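Oxidoreductase (Azotobacter vinelandii, PDB 7D5M) binds NAD+ and, as an inositol dehydrogenase homolog of the GFO/IDH/MocA family, probably catalyses the NAD-dependent oxidation of a polyol or sugar-like substrate. Local coordinates at residues A[6-11]-A[339-344]. Numbering follows the deposited sequence.
Sequences KRIAQP and RFAMAM
Met342, on helix 329-349, lies against Arg7 and Ile8 of the loop 6-11 through carbon and sulfur atoms of its side chain. Its CB has no close partner on the loop; CG, facing both residues, rests 4.0 Å from Arg7 CB and 4.2 Å from Ile8 CG2. SD comes next and meets the aliphatic part of the arginine, 3.6 Å from Arg7 CD. The chain is extended about CB-CG (chi2 180°) and turns about CG-SD (chi3 78°), leaving CE without a close contact to the loop, while the Arg7 chain passes at a slant and carries its guanidinium on to a cation-pi contact with Tyr338. Ile8 divides its branches: CG2 sits 3.9 Å from Met342 CA, whereas CD1 reaches Ala341 CB at 4.1 Å, one residue back on the same helix. An alanine in place of Met342 would probably leave the Arg7 methylenes without their sulfur partner and the arginine chain freer to swing. Ala341 also touches Ser38 and Phe39, and Pro11 packs on Ala40, so loop and helix meet beside edge strand 39-45. The lead-in to strand 12-16 thus runs beside helix 329-349, which packs from the C-terminal half of the chain against the parallel Rossmann sheet.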
# COMPACT_ATOMS: atom_id res chain seq x y z
N LYS A 6 9.41 -27.10 -26.46
CA LYS A 6 10.13 -28.10 -25.64
C LYS A 6 11.56 -27.62 -25.38
O LYS A 6 12.16 -26.95 -26.24
CB LYS A 6 10.08 -29.49 -26.29
CG LYS A 6 10.82 -29.64 -27.60
CD LYS A 6 10.77 -31.08 -28.11
CE LYS A 6 9.37 -31.53 -28.48
NZ LYS A 6 9.30 -33.00 -28.64
N ARG A 7 12.08 -27.94 -24.21
CA ARG A 7 13.47 -27.62 -23.82
C ARG A 7 14.35 -28.86 -23.85
O ARG A 7 15.56 -28.71 -23.81
CB ARG A 7 13.45 -27.09 -22.40
CG ARG A 7 12.47 -25.95 -22.23
CD ARG A 7 13.11 -25.06 -21.23
NE ARG A 7 12.28 -23.93 -20.89
CZ ARG A 7 12.68 -22.68 -20.95
NH1 ARG A 7 13.91 -22.38 -21.36
NH2 ARG A 7 11.84 -21.73 -20.61
N ILE A 8 13.73 -30.03 -23.82
CA ILE A 8 14.38 -31.36 -23.94
C ILE A 8 13.55 -32.14 -24.95
O ILE A 8 12.38 -31.76 -25.15
CB ILE A 8 14.49 -32.04 -22.56
CG1 ILE A 8 13.13 -32.34 -21.94
CG2 ILE A 8 15.33 -31.17 -21.61
CD1 ILE A 8 13.19 -33.16 -20.68
N ALA A 9 14.14 -33.16 -25.58
CA ALA A 9 13.56 -33.91 -26.72
C ALA A 9 12.24 -34.58 -26.30
O ALA A 9 11.27 -34.53 -27.09
CB ALA A 9 14.53 -34.95 -27.22
N GLN A 10 12.22 -35.21 -25.12
CA GLN A 10 11.01 -35.90 -24.60
C GLN A 10 10.85 -35.57 -23.12
O GLN A 10 11.84 -35.40 -22.42
CB GLN A 10 11.13 -37.42 -24.73
CG GLN A 10 11.29 -37.90 -26.16
CD GLN A 10 10.05 -37.72 -27.00
OE1 GLN A 10 8.93 -37.61 -26.51
NE2 GLN A 10 10.25 -37.70 -28.31
N PRO A 11 9.60 -35.54 -22.61
CA PRO A 11 9.38 -35.34 -21.18
C PRO A 11 10.06 -36.45 -20.37
O PRO A 11 10.03 -37.61 -20.79
CB PRO A 11 7.85 -35.39 -21.04
CG PRO A 11 7.35 -35.02 -22.42
CD PRO A 11 8.34 -35.69 -23.35
N ARG A 339 13.95 -26.36 -15.19
CA ARG A 339 15.42 -26.40 -14.97
C ARG A 339 15.80 -27.78 -14.45
O ARG A 339 16.85 -28.33 -14.89
CB ARG A 339 15.86 -25.28 -14.02
CG ARG A 339 15.77 -23.90 -14.64
CD ARG A 339 16.20 -22.87 -13.61
NE ARG A 339 16.43 -21.54 -14.15
CZ ARG A 339 15.49 -20.69 -14.52
NH1 ARG A 339 14.22 -21.05 -14.45
NH2 ARG A 339 15.82 -19.50 -14.97
N PHE A 340 15.02 -28.34 -13.53
CA PHE A 340 15.23 -29.73 -13.05
C PHE A 340 15.27 -30.68 -14.26
O PHE A 340 16.22 -31.49 -14.35
CB PHE A 340 14.17 -30.19 -12.05
CG PHE A 340 14.11 -29.42 -10.76
CD1 PHE A 340 15.22 -28.79 -10.23
CD2 PHE A 340 12.92 -29.36 -10.04
CE1 PHE A 340 15.15 -28.10 -9.04
CE2 PHE A 340 12.86 -28.67 -8.84
CZ PHE A 340 13.98 -28.04 -8.34
N ALA A 341 14.29 -30.59 -15.16
CA ALA A 341 14.18 -31.47 -16.35
C ALA A 341 15.41 -31.25 -17.25
O ALA A 341 16.01 -32.24 -17.70
CB ALA A 341 12.89 -31.20 -17.09
N MET A 342 15.79 -30.01 -17.52
CA MET A 342 16.98 -29.74 -18.38
C MET A 342 18.24 -30.35 -17.74
O MET A 342 19.07 -30.90 -18.48
CB MET A 342 17.18 -28.24 -18.60
CG MET A 342 16.11 -27.65 -19.49
SD MET A 342 16.34 -25.88 -19.75
CE MET A 342 17.64 -25.88 -20.98
N ALA A 343 18.39 -30.25 -16.41
CA ALA A 343 19.59 -30.74 -15.69
C ALA A 343 19.63 -32.27 -15.76
O ALA A 343 20.72 -32.84 -16.00
CB ALA A 343 19.57 -30.25 -14.25
N MET A 344 18.49 -32.92 -15.57
CA MET A 344 18.37 -34.40 -15.60
C MET A 344 18.72 -34.88 -17.01
O MET A 344 19.56 -35.81 -17.15
CB MET A 344 16.96 -34.84 -15.22
CG MET A 344 16.65 -34.55 -13.77
SD MET A 344 14.93 -34.88 -13.39
CE MET A 344 14.86 -34.27 -11.71